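Local coordinates for putative methyl-accepting chemotaxis signal transduction protein (Campylobacter jejuni subsp. jejuni serotype O:2, PDB 4XMR) that probably serves as a chemotaxis receptor whose tandem PAS sensory domain binds isoleucine outside the cell and passes the signal across the membrane, at residues D109-K113 and D114-E118; Q37-T40 and R41-K45; L15-Q18 and T19-K23. All blocks are in the same frame, centred on the assembly; numbering follows the deposited sequence.

Overall arrangement
Along the chain the order is interaction 3, then interaction 2, then interaction 1. Interactions 3 and 2 both lie on the long helix 9-48, with centres about 33 Å apart. Interaction 3 lies against strand 236-243 of the five-stranded sheet, and interaction 2 against strands 139-149 and 152-162 of the six-stranded sheet. Helix 9-48 thus runs past both PAS-like modules, and both contacts touch the second subunit. Interaction 1 belongs to the isoleucine pocket of the module with the six-stranded sheet. Its centre is about 39 Å from that of interaction 3 and about 19 Å from that of interaction 2. Nearest atoms of interactions 1 and 2 are about 10 Å apart, so the ligand site is set off from the helix that meets the second subunit.

Interaction 1 (D109-K113 and D114-E118); sequences DIKTK and DWYQE. With ILE (isoleucine), chain E.
Lys113 and Trp115 meet at the start of helix 114-120 and point their nitrogens at one oxygen of the bound isoleucine. This is the ligand pocket of the first PDC sensor domain, a PAS-like fold of the Cache clan. Lys113 is the N-cap residue. Its CB lies over one face of the indole, 4.2 Å from the centroid of the five-membered ring of Trp115, a CH-pi contact. Beyond CG the lysine chain is extended and crosses the indole at a slant. It delivers NZ to the carboxylate. NZ is also hydrogen-bonded to Leu108 O and Thr134 OG1, so its place is fixed from the protein side as well. Trp115 CG sits between its backbone N and carbonyl carbon (chi1 64°). This turns the indole back toward the preceding loop and the ligand. Ile110 CG2 packs at 3.8 Å from Trp115 CZ2. Further out, Tyr82 meets Trp115 edge-to-face.

Tyr116 also faces the loop, on the side of Ile110 and Lys111. Ile110 CD1 reaches its CE2 at 3.8 Å, and Lys111 runs alongside it, pointing the same way. The end of Lys111 goes on to Asn86. Gln117 is bent at chi2 (-64°), which brings its amide back over the turn. Gln117 NE2 donates to Lys111 O at 2.7 Å, but the bond is bent, 136° at the hydrogen. The acceptor is met in its carbonyl plane but lies tilted from the plane of the amide. Lys113 O takes the first helical bond, from Gln117 N at 2.8 Å and almost straight, plus a weak one from Tyr116 N. In the pocket, the isoleucine O accepts from Lys113 NZ at 2.8 Å and, near the indole plane, from Trp115 NE1 at 3.0 Å.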
loop_
_atom_site.group_PDB
_atom_site.type_symbol
_atom_site.label_atom_id
_atom_site.label_comp_id
_atom_site.label_asym_id
_atom_site.label_seq_id
_atom_site.Cartn_x
_atom_site.Cartn_y
_atom_site.Cartn_z
ATOM N N ASP B 109 6.778 8.287 -30.611
ATOM C CA ASP B 109 7.982 7.490 -30.902
ATOM C C ASP B 109 8.093 6.221 -30.064
ATOM O O ASP B 109 9.135 5.963 -29.466
ATOM C CB ASP B 109 9.246 8.320 -30.668
ATOM C CG ASP B 109 9.335 9.529 -31.573
ATOM O OD1 ASP B 109 8.925 9.433 -32.749
ATOM O OD2 ASP B 109 9.821 10.580 -31.104
ATOM N N ILE B 110 7.038 5.421 -30.020
ATOM C CA ILE B 110 6.992 4.349 -29.033
ATOM C C ILE B 110 7.801 3.101 -29.370
ATOM O O ILE B 110 8.310 2.443 -28.466
ATOM C CB ILE B 110 5.556 3.937 -28.715
ATOM C CG1 ILE B 110 4.924 3.237 -29.919
ATOM C CG2 ILE B 110 4.774 5.158 -28.285
ATOM C CD1 ILE B 110 3.630 2.549 -29.611
ATOM N N LYS B 111 7.934 2.782 -30.657
ATOM C CA LYS B 111 8.498 1.491 -31.048
ATOM C C LYS B 111 9.981 1.352 -30.725
ATOM O O LYS B 111 10.527 0.254 -30.771
ATOM C CB LYS B 111 8.237 1.190 -32.528
ATOM C CG LYS B 111 6.780 0.902 -32.843
ATOM C CD LYS B 111 6.601 0.443 -34.277
ATOM C CE LYS B 111 7.233 -0.918 -34.507
ATOM N NZ LYS B 111 6.997 -1.402 -35.895
ATOM N N THR B 112 10.627 2.461 -30.393
ATOM C CA THR B 112 12.032 2.416 -30.028
ATOM C C THR B 112 12.231 2.630 -28.530
ATOM O O THR B 112 13.357 2.793 -28.070
ATOM C CB THR B 112 12.861 3.459 -30.826
ATOM O OG1 THR B 112 12.214 4.735 -30.757
ATOM C CG2 THR B 112 13.010 3.038 -32.301
ATOM N N LYS B 113 11.140 2.616 -27.772
ATOM C CA LYS B 113 11.220 2.832 -26.329
ATOM C C LYS B 113 11.317 1.534 -25.544
ATOM O O LYS B 113 10.787 0.506 -25.960
ATOM C CB LYS B 113 10.044 3.677 -25.837
ATOM C CG LYS B 113 10.187 5.121 -26.257
ATOM C CD LYS B 113 9.098 6.000 -25.697
ATOM C CE LYS B 113 9.322 7.456 -26.090
ATOM N NZ LYS B 113 8.235 8.359 -25.609
ATOM N N ASP B 114 12.016 1.590 -24.414
ATOM C CA ASP B 114 12.278 0.398 -23.618
ATOM C C ASP B 114 11.004 -0.255 -23.098
ATOM O O ASP B 114 10.867 -1.480 -23.167
ATOM C CB ASP B 114 13.240 0.707 -22.463
ATOM C CG ASP B 114 14.695 0.451 -22.828
ATOM O OD1 ASP B 114 15.007 0.366 -24.033
ATOM O OD2 ASP B 114 15.527 0.334 -21.904
ATOM N N TRP B 115 10.061 0.545 -22.598
ATOM C CA TRP B 115 8.826 -0.032 -22.070
ATOM C C TRP B 115 8.106 -0.819 -23.151
ATOM O O TRP B 115 7.445 -1.817 -22.871
ATOM C CB TRP B 115 7.897 1.021 -21.436
ATOM C CG TRP B 115 7.345 2.082 -22.366
ATOM C CD1 TRP B 115 7.786 3.372 -22.483
ATOM C CD2 TRP B 115 6.229 1.958 -23.263
ATOM N NE1 TRP B 115 7.035 4.048 -23.410
ATOM C CE2 TRP B 115 6.076 3.201 -23.908
ATOM C CE3 TRP B 115 5.360 0.911 -23.600
ATOM C CZ2 TRP B 115 5.084 3.431 -24.859
ATOM C CZ3 TRP B 115 4.375 1.143 -24.542
ATOM C CH2 TRP B 115 4.246 2.391 -25.162
ATOM N N TYR B 116 8.262 -0.377 -24.394
ATOM C CA TYR B 116 7.617 -1.044 -25.509
ATOM C C TYR B 116 8.439 -2.264 -25.931
ATOM O O TYR B 116 7.940 -3.390 -25.944
ATOM C CB TYR B 116 7.419 -0.063 -26.671
ATOM C CG TYR B 116 6.661 -0.627 -27.850
ATOM C CD1 TYR B 116 7.331 -1.228 -28.903
ATOM C CD2 TYR B 116 5.274 -0.548 -27.914
ATOM C CE1 TYR B 116 6.648 -1.741 -29.974
ATOM C CE2 TYR B 116 4.582 -1.061 -28.990
ATOM C CZ TYR B 116 5.275 -1.658 -30.013
ATOM O OH TYR B 116 4.595 -2.171 -31.090
ATOM N N GLN B 117 9.708 -2.045 -26.249
ATOM C CA GLN B 117 10.533 -3.128 -26.765
ATOM C C GLN B 117 10.763 -4.252 -25.757
ATOM O O GLN B 117 10.738 -5.426 -26.118
ATOM C CB GLN B 117 11.846 -2.588 -27.324
ATOM C CG GLN B 117 11.658 -1.899 -28.665
ATOM C CD GLN B 117 11.181 -2.852 -29.754
ATOM O OE1 GLN B 117 11.650 -3.989 -29.855
ATOM N NE2 GLN B 117 10.245 -2.392 -30.575
ATOM N N GLU B 118 10.944 -3.907 -24.490
ATOM C CA GLU B 118 11.205 -4.942 -23.489
ATOM C C GLU B 118 9.982 -5.813 -23.218
ATOM O O GLU B 118 10.109 -7.002 -22.936
ATOM C CB GLU B 118 11.757 -4.337 -22.197
ATOM C CG GLU B 118 13.138 -3.724 -22.362
ATOM C CD GLU B 118 14.158 -4.731 -22.863
ATOM O OE1 GLU B 118 14.171 -5.870 -22.350
ATOM O OE2 GLU B 118 14.936 -4.386 -23.777
HETATM N N ILE E . 5.614 7.584 -20.317
HETATM C CA ILE E . 5.574 7.061 -21.673
HETATM C C ILE E . 6.783 7.602 -22.424
HETATM O O ILE E . 7.237 7.016 -23.400
HETATM C CB ILE E . 4.244 7.422 -22.386
HETATM C CG1 ILE E . 4.085 6.584 -23.658
HETATM C CG2 ILE E . 4.156 8.913 -22.682
HETATM C CD1 ILE E . 2.702 6.662 -24.281
HETATM O OXT ILE E . 7.347 8.627 -22.031
HETATM O O HOH W 1 14.493 0.671 -27.405
#

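Interaction 2 (Q37-T40 and R41-K45); sequences QSFT and RALEK
Two successive turns of the long helix 9-48 make this contact, and its clearest side-chain feature is Arg41 folded back over the turn before it. The arginine chain bends at chi3 (-74°). This lays the guanidinium over the backbone of Gln37, with Gln37 O 3.9 Å from Arg41 CZ and over the centre of one face. The flat side of the group thus lies over an oxygen already engaged by Arg41 N, at 2.9 Å. In the modelled conformer of Ser38, Arg41 NH2 makes a weak hydrogen bond to Ser38 OG, at 3.4 Å. This hydroxyl also bonds Ser34 O. Gln37 CB lies beside the guanidinium, 4.0 Å from Arg41 NH1. Regular i to i+4 backbone bonds carry the rest, from Ala42 N to Ser38 O, Leu43 N to Phe39 O and Glu44 N to Thr40 O. Phe39 and Leu43 come together loosely, with Phe39 CE2 4.5 Å from Leu43 CD2.

Both of these side chains pack against helix 58-76 and strand 152-162. Phe39 meets Tyr72 edge-to-face and also touches Val159, while Leu43 lies on Tyr72 and Leu157. Glu44 pairs with Lys145 of strand 139-149. Ser75 and His74 of the second subunit pack on Phe39 and Ala42, respectively. This part of helix 9-48 therefore touches helix 58-76 of both subunits, along with two strands of its own chain.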
loop_
_atom_site.group_PDB
_atom_site.type_symbol
_atom_site.label_atom_id
_atom_site.label_comp_id
_atom_site.label_asym_id
_atom_site.label_seq_id
_atom_site.Cartn_x
_atom_site.Cartn_y
_atom_site.Cartn_z
ATOM N N GLN B 37 2.170 -4.182 -10.220
ATOM C CA GLN B 37 2.195 -5.317 -11.125
ATOM C C GLN B 37 0.834 -5.997 -11.204
ATOM O O GLN B 37 0.375 -6.339 -12.296
ATOM C CB GLN B 37 3.267 -6.324 -10.716
ATOM C CG GLN B 37 4.691 -5.858 -10.954
ATOM C CD GLN B 37 5.692 -6.808 -10.337
ATOM O OE1 GLN B 37 5.526 -7.234 -9.197
ATOM N NE2 GLN B 37 6.721 -7.157 -11.089
ATOM N N SER B 38 0.198 -6.192 -10.053
ATOM C CA SER B 38 -1.104 -6.853 -10.033
ATOM C C SER B 38 -2.141 -6.039 -10.793
ATOM O O SER B 38 -2.937 -6.589 -11.559
ATOM C CB SER B 38 -1.569 -7.128 -8.600
ATOM O OG SER B 38 -0.738 -8.111 -7.989
ATOM N N PHE B 39 -2.114 -4.728 -10.593
ATOM C CA PHE B 39 -3.013 -3.822 -11.299
ATOM C C PHE B 39 -2.827 -3.973 -12.808
ATOM O O PHE B 39 -3.796 -4.054 -13.562
ATOM C CB PHE B 39 -2.694 -2.392 -10.846
ATOM C CG PHE B 39 -3.345 -1.301 -11.663
ATOM C CD1 PHE B 39 -4.587 -0.800 -11.311
ATOM C CD2 PHE B 39 -2.683 -0.738 -12.749
ATOM C CE1 PHE B 39 -5.169 0.235 -12.034
ATOM C CE2 PHE B 39 -3.260 0.287 -13.489
ATOM C CZ PHE B 39 -4.501 0.780 -13.125
ATOM N N THR B 40 -1.576 -3.982 -13.248
ATOM C CA THR B 40 -1.268 -4.042 -14.670
ATOM C C THR B 40 -1.711 -5.372 -15.276
ATOM O O THR B 40 -2.247 -5.403 -16.385
ATOM C CB THR B 40 0.242 -3.781 -14.897
ATOM O OG1 THR B 40 0.567 -2.505 -14.333
ATOM C CG2 THR B 40 0.584 -3.755 -16.380
ATOM N N ARG B 41 -1.525 -6.464 -14.537
ATOM C CA ARG B 41 -1.996 -7.776 -14.983
ATOM C C ARG B 41 -3.516 -7.821 -15.111
ATOM O O ARG B 41 -4.051 -8.409 -16.052
ATOM C CB ARG B 41 -1.540 -8.876 -14.027
ATOM C CG ARG B 41 -0.088 -9.312 -14.197
ATOM C CD ARG B 41 0.183 -10.587 -13.405
ATOM N NE ARG B 41 0.248 -10.296 -11.982
ATOM C CZ ARG B 41 1.374 -10.016 -11.339
ATOM N NH1 ARG B 41 2.531 -10.020 -11.994
ATOM N NH2 ARG B 41 1.345 -9.749 -10.045
ATOM N N ALA B 42 -4.215 -7.220 -14.154
ATOM C CA ALA B 42 -5.673 -7.190 -14.199
ATOM C C ALA B 42 -6.151 -6.416 -15.429
ATOM O O ALA B 42 -7.095 -6.832 -16.118
ATOM C CB ALA B 42 -6.237 -6.586 -12.919
ATOM N N LEU B 43 -5.507 -5.285 -15.695
ATOM C CA LEU B 43 -5.841 -4.465 -16.853
ATOM C C LEU B 43 -5.614 -5.253 -18.151
ATOM O O LEU B 43 -6.474 -5.259 -19.032
ATOM C CB LEU B 43 -5.030 -3.169 -16.820
ATOM C CG LEU B 43 -5.236 -2.193 -17.972
ATOM C CD1 LEU B 43 -6.712 -1.958 -18.273
ATOM C CD2 LEU B 43 -4.569 -0.876 -17.604
ATOM N N GLU B 44 -4.473 -5.933 -18.264
ATOM C CA GLU B 44 -4.210 -6.781 -19.427
ATOM C C GLU B 44 -5.333 -7.787 -19.644
ATOM O O GLU B 44 -5.792 -7.988 -20.767
ATOM C CB GLU B 44 -2.886 -7.526 -19.229
ATOM C CG GLU B 44 -2.695 -8.761 -20.143
ATOM C CD GLU B 44 -1.515 -9.632 -19.732
ATOM O OE1 GLU B 44 -1.319 -9.857 -18.513
ATOM O OE2 GLU B 44 -0.775 -10.094 -20.630
ATOM N N LYS B 45 -5.761 -8.429 -18.566
ATOM C CA LYS B 45 -6.777 -9.473 -18.663
ATOM C C LYS B 45 -8.110 -8.891 -19.139
ATOM O O LYS B 45 -8.791 -9.495 -19.973
ATOM C CB LYS B 45 -6.934 -10.203 -17.327
ATOM C CG LYS B 45 -7.864 -11.407 -17.347
ATOM C CD LYS B 45 -7.895 -12.091 -15.978
ATOM C CE LYS B 45 -8.883 -13.248 -15.953
ATOM N NZ LYS B 45 -8.850 -13.966 -14.647
#

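Interaction 3 (L15-Q18 and T19-K23); sequences LKNQ and TDLLK
Thr19 grips Leu15 O with two donors. Thr19 OG1 and Thr19 N each stand 2.9 Å from it, and they come from opposite faces of the carbonyl plane. Thr19 OG1 lies anti to its own carbonyl carbon (chi1 -62°), which folds the hydroxyl back on the preceding turn. The hydroxyl bond thus adds to the backbone bond instead of replacing it.

One residue on, Lys16 and Asp20 form a long salt bridge, with Lys16 NZ 3.8 Å from Asp20 OD2. The lysine chain bends at chi3 and chi4, which brings its ammonium round to the carboxylate. The nearby ammonium is consistent with a charged acid. In the modelled conformer of Asn17, a water lies between Asn17 OD1, at 3.0 Å, and Asp20 OD2, though its approach to the acid is doubtfully short.

All of this lies within two turns of helix 9-48, in a part that rests against strand 236-243 of the five-stranded sheet. The backbone bonds from Asp20 N to Lys16 O, Leu21 N to Asn17 O and Leu22 N to Gln18 O keep the turns regular. In the same conformer of Asn17, the amide nitrogen Asn17 ND2 lies 3.7 Å from Leu21 CD1, crossing the leucine side chain at a slant. Gln18 is bent at chi2 (-65°), and its OE1 comes to 4.2 Å from that same methyl of Leu21.

Outside this shell, Asn17 packs on Asn17 of the second subunit. Asp20 and Leu21 pack on Leu21 and Asp20 of that subunit, respectively. Within the same chain, Ile240 of strand 236-243 touches Gln18, Leu21 and Leu22, and Phe216, in a loop, touches Leu15, Gln18 and Thr19.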
loop_
_atom_site.group_PDB
_atom_site.type_symbol
_atom_site.label_atom_id
_atom_site.label_comp_id
_atom_site.label_asym_id
_atom_site.label_seq_id
_atom_site.Cartn_x
_atom_site.Cartn_y
_atom_site.Cartn_z
ATOM N N LEU B 15 21.080 -2.502 16.937
ATOM C CA LEU B 15 21.252 -2.991 15.578
ATOM C C LEU B 15 20.043 -3.810 15.117
ATOM O O LEU B 15 19.656 -3.741 13.957
ATOM C CB LEU B 15 22.556 -3.776 15.434
ATOM C CG LEU B 15 23.779 -2.923 15.028
ATOM C CD1 LEU B 15 24.038 -1.765 15.981
ATOM C CD2 LEU B 15 25.020 -3.794 14.876
ATOM N N LYS B 16 19.453 -4.577 16.026
ATOM C CA LYS B 16 18.254 -5.333 15.700
ATOM C C LYS B 16 17.142 -4.379 15.265
ATOM O O LYS B 16 16.419 -4.637 14.305
ATOM C CB LYS B 16 17.817 -6.186 16.894
ATOM C CG LYS B 16 16.478 -6.894 16.704
ATOM C CD LYS B 16 16.217 -7.880 17.836
ATOM C CE LYS B 16 14.783 -7.804 18.332
ATOM N NZ LYS B 16 13.800 -8.093 17.254
ATOM N N ASN B 17 16.986 -3.269 15.976
ATOM C CA ASN B 17 15.950 -2.322 15.599
ATOM C C ASN B 17 16.259 -1.644 14.269
ATOM O O ASN B 17 15.362 -1.498 13.434
ATOM C CB ASN B 17 15.680 -1.287 16.692
ATOM C CG ASN B 17 14.417 -0.472 16.415
ATOM O OD1 ASN B 17 13.293 -0.979 16.518
ATOM N ND2 ASN B 17 14.598 0.793 16.054
ATOM N N GLN B 18 17.512 -1.250 14.054
ATOM C CA GLN B 18 17.870 -0.656 12.766
ATOM C C GLN B 18 17.590 -1.633 11.630
ATOM O O GLN B 18 17.105 -1.236 10.569
ATOM C CB GLN B 18 19.332 -0.210 12.735
ATOM C CG GLN B 18 19.638 0.956 13.674
ATOM C CD GLN B 18 18.907 2.221 13.269
ATOM O OE1 GLN B 18 17.837 2.525 13.792
ATOM N NE2 GLN B 18 19.481 2.962 12.331
ATOM N N THR B 19 17.854 -2.917 11.864
ATOM C CA THR B 19 17.544 -3.951 10.880
ATOM C C THR B 19 16.041 -3.996 10.613
ATOM O O THR B 19 15.609 -4.061 9.460
ATOM C CB THR B 19 18.012 -5.325 11.368
ATOM O OG1 THR B 19 19.431 -5.295 11.527
ATOM C CG2 THR B 19 17.663 -6.415 10.364
ATOM N N ASP B 20 15.249 -3.944 11.680
ATOM C CA ASP B 20 13.794 -3.931 11.530
ATOM C C ASP B 20 13.313 -2.734 10.720
ATOM O O ASP B 20 12.437 -2.855 9.860
ATOM C CB ASP B 20 13.105 -3.916 12.896
ATOM C CG ASP B 20 13.212 -5.240 13.629
ATOM O OD1 ASP B 20 13.526 -6.267 12.996
ATOM O OD2 ASP B 20 12.960 -5.242 14.850
ATOM N N LEU B 21 13.870 -1.565 10.996
ATOM C CA LEU B 21 13.448 -0.380 10.253
ATOM C C LEU B 21 13.882 -0.421 8.795
ATOM O O LEU B 21 13.127 -0.003 7.908
ATOM C CB LEU B 21 13.909 0.905 10.941
ATOM C CG LEU B 21 13.369 1.082 12.360
ATOM C CD1 LEU B 21 13.764 2.443 12.859
ATOM C CD2 LEU B 21 11.858 0.887 12.428
ATOM N N LEU B 22 15.076 -0.927 8.527
ATOM C CA LEU B 22 15.488 -1.113 7.147
ATOM C C LEU B 22 14.518 -2.041 6.413
ATOM O O LEU B 22 14.132 -1.768 5.265
ATOM C CB LEU B 22 16.923 -1.644 7.087
ATOM C CG LEU B 22 17.467 -1.883 5.677
ATOM C CD1 LEU B 22 17.427 -0.611 4.835
ATOM C CD2 LEU B 22 18.899 -2.416 5.766
ATOM N N LYS B 23 14.092 -3.110 7.083
ATOM C CA LYS B 23 13.163 -4.057 6.474
ATOM C C LYS B 23 11.807 -3.404 6.182
ATOM O O LYS B 23 11.169 -3.738 5.186
ATOM C CB LYS B 23 12.998 -5.320 7.321
ATOM C CG LYS B 23 12.195 -6.415 6.600
ATOM C CD LYS B 23 12.222 -7.754 7.302
ATOM C CE LYS B 23 11.364 -8.762 6.551
ATOM N NZ LYS B 23 11.771 -8.894 5.117
HETATM O O HOH W 2 13.180 -3.931 16.987
#